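Local coordinates for DyP (Bjerkandera adusta, PDB 3VXJ), which is a heme b-containing dye-decolorizing peroxidase that probably oxidises dyes and phenolic compounds with hydrogen peroxide, at residues Asn10-Ile15 with Phe428-Ile433; Ser216-Arg221 with Val357-Ile362. One frame throughout, in Å; residues are numbered along the deposited sequence.

How the contacts relate
Both contacts reach one antiparallel sheet, where strand 216-225 lies between strands 420-430 and 353-360. Contact 2 is the paired interior of that sheet, its centre about 8 Å from the centre of the chain, with all touching residues buried and one reaching the heme. Contact 1, about 16 Å from centre to centre, lies where strand 420-430 ends and includes the partly exposed Asn10 and Ile433. Contact 2 repeats main-chain hydrogen bonds, whereas contact 1 relies on a side-chain amide, a water and the start of a helix. The two meet at Asp14 OD2 and Tyr359 OH, 2.7 Å apart, and at Leu430 N and Ser216 O, 2.8 Å apart, both probable hydrogen bonds.

Contact 1: residues Asn10-Ile15 with Phe428-Ile433; sequences NIQGDI and FFLPSI
Asn10 and Gln12 hold the main chain of Pro431-Ile433 at the point where strand 420-430 gives way to the C-terminal helix 433-440, with Ser432 at the N-cap of that helix. The amide of Gln12 supplies the central bond: NE2 donates to Pro431 O over 2.9 Å, nearly straight and in the carbonyl plane, on a lone pair. That carbonyl has a second grip, since a water donates to Pro431 O over 3.0 Å while accepting from Gln12 N, so backbone and side chain of one residue converge on a single oxygen. Ile433 N donates to Asn10 O at 2.9 Å, again nearly straight. Gln12 CG fills the space beside Ile433, 4.1 Å from Ile433 CG1. Ile15 and Leu430 pass side by side, heading opposite ways, with Ile15 CD1 4.0 Å from Leu430 CB. This apolar pair packs the start of the short helix 13-16 against the last residue of strand 420-430. Farther out, Gln12 OE1 is bonded to Leu69 N, which fixes the rotation of the amide. An alanine in place of Gln12 would probably leave Leu69 N without this acceptor and Pro431 O without its amide donor, though still with the water, and open a gap beside Ile433. Ile15 also touches Ile197 and Ser216. Three amides at the start of helix 433-440 find acceptors in Asn10 and Ser432: besides the Ile433 bond, Ser432 OG caps Ala435 N and Asn10 OD1 accepts from Ser434 N. The Asn10 side chain runs with CG anti to its backbone N (chi1 -157°), which brings its amide to the same helix start as its carbonyl, and ND2 rests 3.5 Å from Ser432 CB.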
loop_
_atom_site.group_PDB
_atom_site.type_symbol
_atom_site.label_atom_id
_atom_site.label_comp_id
_atom_site.label_asym_id
_atom_site.label_seq_id
_atom_site.Cartn_x
_atom_site.Cartn_y
_atom_site.Cartn_z
ATOM N N ASN A 10 3.764 20.796 -8.794
ATOM C CA ASN A 10 4.959 20.121 -9.289
ATOM C C ASN A 10 5.152 18.715 -8.727
ATOM O O ASN A 10 6.109 18.031 -9.084
ATOM C CB ASN A 10 6.211 20.956 -9.012
ATOM C CG ASN A 10 7.345 20.612 -9.948
ATOM O OD1 ASN A 10 7.114 20.387 -11.140
ATOM N ND2 ASN A 10 8.573 20.545 -9.421
ATOM N N ILE A 11 4.246 18.293 -7.851
ATOM C CA ILE A 11 4.341 16.984 -7.201
ATOM C C ILE A 11 3.306 16.056 -7.820
ATOM O O ILE A 11 2.131 16.400 -7.918
ATOM C CB ILE A 11 4.115 17.107 -5.672
ATOM C CG1 ILE A 11 5.259 17.928 -5.055
ATOM C CG2 ILE A 11 4.028 15.711 -5.025
ATOM C CD1 ILE A 11 4.968 18.518 -3.685
ATOM N N GLN A 12 3.742 14.887 -8.272
ATOM C CA GLN A 12 2.807 13.915 -8.820
ATOM C C GLN A 12 1.741 13.543 -7.781
ATOM O O GLN A 12 2.055 13.187 -6.640
ATOM C CB GLN A 12 3.553 12.699 -9.372
ATOM C CG GLN A 12 4.434 13.018 -10.584
ATOM C CD GLN A 12 4.778 11.787 -11.388
ATOM O OE1 GLN A 12 3.889 11.120 -11.909
ATOM N NE2 GLN A 12 6.064 11.462 -11.481
ATOM N N GLY A 13 0.476 13.658 -8.181
ATOM C CA GLY A 13 -0.618 13.694 -7.222
ATOM C C GLY A 13 -0.847 12.432 -6.407
ATOM O O GLY A 13 -1.306 12.513 -5.271
ATOM N N ASP A 14 -0.548 11.264 -6.975
ATOM C CA ASP A 14 -0.781 10.022 -6.226
ATOM C C ASP A 14 0.083 9.908 -4.969
ATOM O O ASP A 14 -0.301 9.235 -4.015
ATOM C CB ASP A 14 -0.603 8.790 -7.114
ATOM C CG ASP A 14 -1.281 7.558 -6.543
ATOM O OD1 ASP A 14 -2.451 7.667 -6.121
ATOM O OD2 ASP A 14 -0.633 6.488 -6.492
ATOM N N ILE A 15 1.230 10.591 -4.972
ATOM C CA ILE A 15 2.161 10.535 -3.848
ATOM C C ILE A 15 1.571 11.180 -2.589
ATOM O O ILE A 15 1.632 10.609 -1.503
ATOM C CB ILE A 15 3.481 11.253 -4.176
ATOM C CG1 ILE A 15 4.171 10.605 -5.376
ATOM C CG2 ILE A 15 4.403 11.233 -2.962
ATOM C CD1 ILE A 15 5.288 11.466 -5.951
ATOM N N PHE A 428 10.083 1.794 -7.741
ATOM C CA PHE A 428 10.071 2.875 -8.731
ATOM C C PHE A 428 10.413 4.204 -8.079
ATOM O O PHE A 428 10.171 4.407 -6.893
ATOM C CB PHE A 428 8.695 3.017 -9.410
ATOM C CG PHE A 428 8.267 1.807 -10.169
ATOM C CD1 PHE A 428 8.799 1.535 -11.429
ATOM C CD2 PHE A 428 7.331 0.929 -9.633
ATOM C CE1 PHE A 428 8.410 0.403 -12.140
ATOM C CE2 PHE A 428 6.927 -0.198 -10.342
ATOM C CZ PHE A 428 7.458 -0.457 -11.593
ATOM N N PHE A 429 10.951 5.118 -8.872
ATOM C CA PHE A 429 11.071 6.504 -8.449
ATOM C C PHE A 429 10.152 7.373 -9.297
ATOM O O PHE A 429 10.216 7.332 -10.533
ATOM C CB PHE A 429 12.519 6.995 -8.557
ATOM C CG PHE A 429 12.695 8.422 -8.133
ATOM C CD1 PHE A 429 12.583 8.781 -6.799
ATOM C CD2 PHE A 429 12.904 9.425 -9.083
ATOM C CE1 PHE A 429 12.727 10.108 -6.393
ATOM C CE2 PHE A 429 13.054 10.761 -8.686
ATOM C CZ PHE A 429 12.949 11.100 -7.347
ATOM N N LEU A 430 9.309 8.157 -8.624
ATOM C CA LEU A 430 8.438 9.123 -9.296
ATOM C C LEU A 430 9.038 10.507 -9.142
ATOM O O LEU A 430 9.007 11.075 -8.053
ATOM C CB LEU A 430 7.024 9.105 -8.705
ATOM C CG LEU A 430 6.083 7.989 -9.152
ATOM C CD1 LEU A 430 6.510 6.631 -8.605
ATOM C CD2 LEU A 430 4.673 8.317 -8.726
ATOM N N PRO A 431 9.577 11.070 -10.241
ATOM C CA PRO A 431 10.176 12.397 -10.132
ATOM C C PRO A 431 9.114 13.495 -9.998
ATOM O O PRO A 431 7.907 13.258 -10.201
ATOM C CB PRO A 431 10.911 12.554 -11.472
ATOM C CG PRO A 431 11.070 11.147 -12.011
ATOM C CD PRO A 431 9.830 10.455 -11.553
ATOM N N SER A 432 9.556 14.698 -9.655
ATOM C CA SER A 432 8.690 15.863 -9.786
ATOM C C SER A 432 8.288 16.056 -11.248
ATOM O O SER A 432 8.915 15.521 -12.180
ATOM C CB SER A 432 9.391 17.120 -9.270
ATOM O OG SER A 432 10.419 17.518 -10.160
ATOM N N ILE A 433 7.250 16.847 -11.456
ATOM C CA ILE A 433 6.744 17.066 -12.799
ATOM C C ILE A 433 7.787 17.813 -13.642
ATOM O O ILE A 433 8.037 17.445 -14.796
ATOM C CB ILE A 433 5.355 17.748 -12.764
ATOM C CG1 ILE A 433 4.335 16.797 -12.105
ATOM C CG2 ILE A 433 4.892 18.158 -14.173
ATOM C CD1 ILE A 433 2.948 17.376 -11.922
HETATM O O HOH W 1 6.477 14.105 -7.721
#

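Contact 2: residues Ser216-Arg221 with Val357-Ile362; sequences SFMAFR and VEYQSI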
loop_
_atom_site.group_PDB
_atom_site.type_symbol
_atom_site.label_atom_id
_atom_site.label_comp_id
_atom_site.label_asym_id
_atom_site.label_seq_id
_atom_site.Cartn_x
_atom_site.Cartn_y
_atom_site.Cartn_z
ATOM N N SER A 216 9.331 10.748 -5.099
ATOM C CA SER A 216 9.151 9.756 -4.036
ATOM C C SER A 216 9.409 8.366 -4.595
ATOM O O SER A 216 9.288 8.138 -5.805
ATOM C CB SER A 216 7.723 9.834 -3.461
ATOM O OG SER A 216 7.575 8.990 -2.319
ATOM N N PHE A 217 9.771 7.432 -3.714
ATOM C CA PHE A 217 9.897 6.033 -4.120
ATOM C C PHE A 217 8.611 5.275 -3.868
ATOM O O PHE A 217 8.041 5.348 -2.769
ATOM C CB PHE A 217 11.036 5.322 -3.384
ATOM C CG PHE A 217 12.402 5.801 -3.778
ATOM C CD1 PHE A 217 13.030 5.326 -4.934
ATOM C CD2 PHE A 217 13.054 6.754 -3.010
ATOM C CE1 PHE A 217 14.294 5.786 -5.300
ATOM C CE2 PHE A 217 14.320 7.211 -3.360
ATOM C CZ PHE A 217 14.939 6.732 -4.510
ATOM N N MET A 218 8.163 4.554 -4.891
ATOM C CA MET A 218 7.055 3.624 -4.775
ATOM C C MET A 218 7.548 2.191 -4.605
ATOM O O MET A 218 8.402 1.711 -5.367
ATOM C CB MET A 218 6.174 3.697 -6.019
ATOM C CG MET A 218 4.942 2.786 -5.918
ATOM S SD MET A 218 4.257 2.217 -7.477
ATOM C CE MET A 218 3.496 3.719 -8.069
ATOM N N ALA A 219 6.990 1.506 -3.609
ATOM C CA ALA A 219 7.051 0.056 -3.529
ATOM C C ALA A 219 5.718 -0.440 -4.086
ATOM O O ALA A 219 4.654 -0.197 -3.511
ATOM C CB ALA A 219 7.241 -0.398 -2.092
ATOM N N PHE A 220 5.791 -1.089 -5.240
ATOM C CA PHE A 220 4.647 -1.737 -5.845
ATOM C C PHE A 220 4.691 -3.232 -5.522
ATOM O O PHE A 220 5.742 -3.869 -5.633
ATOM C CB PHE A 220 4.642 -1.545 -7.371
ATOM C CG PHE A 220 3.490 -2.232 -8.035
ATOM C CD1 PHE A 220 2.242 -1.635 -8.038
ATOM C CD2 PHE A 220 3.633 -3.486 -8.619
ATOM C CE1 PHE A 220 1.151 -2.271 -8.609
ATOM C CE2 PHE A 220 2.545 -4.126 -9.186
ATOM C CZ PHE A 220 1.308 -3.517 -9.186
ATOM N N ARG A 221 3.549 -3.781 -5.116
ATOM C CA ARG A 221 3.419 -5.223 -4.889
ATOM C C ARG A 221 2.135 -5.740 -5.508
ATOM O O ARG A 221 1.059 -5.190 -5.264
ATOM C CB ARG A 221 3.406 -5.552 -3.399
ATOM C CG ARG A 221 4.612 -5.033 -2.615
ATOM C CD ARG A 221 5.813 -5.956 -2.714
ATOM N NE ARG A 221 5.740 -7.031 -1.728
ATOM C CZ ARG A 221 6.376 -8.202 -1.818
ATOM N NH1 ARG A 221 7.107 -8.513 -2.884
ATOM N NH2 ARG A 221 6.248 -9.090 -0.837
ATOM N N VAL A 357 0.456 -0.145 -3.313
ATOM C CA VAL A 357 1.303 0.997 -3.655
ATOM C C VAL A 357 1.626 1.746 -2.377
ATOM O O VAL A 357 0.710 2.181 -1.671
ATOM C CB VAL A 357 0.543 1.950 -4.597
ATOM C CG1 VAL A 357 1.329 3.219 -4.838
ATOM C CG2 VAL A 357 0.223 1.255 -5.927
ATOM N N GLU A 358 2.919 1.883 -2.075
ATOM C CA GLU A 358 3.338 2.614 -0.888
ATOM C C GLU A 358 4.488 3.541 -1.237
ATOM O O GLU A 358 5.463 3.108 -1.863
ATOM C CB GLU A 358 3.759 1.643 0.214
ATOM C CG GLU A 358 3.965 2.288 1.576
ATOM C CD GLU A 358 4.044 1.286 2.723
ATOM O OE1 GLU A 358 4.433 0.135 2.496
ATOM O OE2 GLU A 358 3.690 1.670 3.866
ATOM N N TYR A 359 4.353 4.803 -0.829
ATOM C CA TYR A 359 5.325 5.858 -1.122
ATOM C C TYR A 359 6.062 6.315 0.127
ATOM O O TYR A 359 5.460 6.527 1.188
ATOM C CB TYR A 359 4.641 7.091 -1.705
ATOM C CG TYR A 359 3.942 6.882 -3.025
ATOM C CD1 TYR A 359 4.663 6.767 -4.211
ATOM C CD2 TYR A 359 2.546 6.819 -3.090
ATOM C CE1 TYR A 359 4.024 6.602 -5.426
ATOM C CE2 TYR A 359 1.887 6.658 -4.318
ATOM C CZ TYR A 359 2.640 6.537 -5.470
ATOM O OH TYR A 359 2.007 6.366 -6.689
ATOM N N GLN A 360 7.366 6.526 -0.034
ATOM C CA GLN A 360 8.236 7.009 1.047
ATOM C C GLN A 360 9.516 7.524 0.407
ATOM O O GLN A 360 9.854 7.139 -0.712
ATOM C CB GLN A 360 8.574 5.878 2.032
ATOM C CG GLN A 360 9.207 4.645 1.371
ATOM C CD GLN A 360 8.171 3.655 0.860
ATOM O OE1 GLN A 360 7.424 3.069 1.639
ATOM N NE2 GLN A 360 8.130 3.452 -0.460
ATOM N N SER A 361 10.232 8.389 1.117
ATOM C CA SER A 361 11.522 8.859 0.626
ATOM C C SER A 361 12.613 7.791 0.731
ATOM O O SER A 361 13.543 7.791 -0.074
ATOM C CB SER A 361 11.950 10.119 1.373
ATOM O OG SER A 361 12.119 9.800 2.743
ATOM N N ILE A 362 12.508 6.907 1.726
ATOM C CA ILE A 362 13.541 5.901 1.984
ATOM C C ILE A 362 12.826 4.570 2.040
ATOM O O ILE A 362 12.075 4.298 2.981
ATOM C CB ILE A 362 14.314 6.175 3.300
ATOM C CG1 ILE A 362 15.053 7.513 3.218
ATOM C CG2 ILE A 362 15.314 5.038 3.606
ATOM C CD1 ILE A 362 15.493 8.080 4.575
#
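Phe217 faces Gln360 and Ala219 faces Glu358 as hydrogen-bonded antiparallel pairs, the two strand axes approaching to 4.6 Å with their directions 157° apart. Ala219 N donates to Glu358 O over 2.8 Å, and Glu358 N returns a bond to Ala219 O. Phe217 O takes Gln360 N and a CA-H...O contact from Tyr359. Gln360 adds a side-chain contact: with CG in the crowded position (chi1 56°) and a bend at the next bond, its amide folds back over the pairing, where NE2 makes weak bonds to Phe217 O and Glu358 O. Its OE1 is held by Phe367 N. The strands are the inner pair of a four-stranded sheet of ferredoxin-like order, the fold of the DyP-type family. On the face of Met218, Phe220, Val357 and Tyr359 the side chains are largely apolar, apart from the Tyr359 hydroxyl. Met218 and Tyr359 run side by side in the same direction, Met218 CB lying 3.7 Å from Tyr359 CE1. The bent Met218 chain then brings CE to 3.3 Å from Tyr359 OH, a hydroxyl bonded to Asp14. Val357 meets two neighbours with different branches: CG1 is 3.8 Å from Met218 CG, while CG2 sits at the edge of the Phe220 ring. On the other face, the Phe217 ring turns its edge to Ser361 O, 3.2 Å from CD2, and Glu358 reaches the heme, its side chain close to that of Arg329.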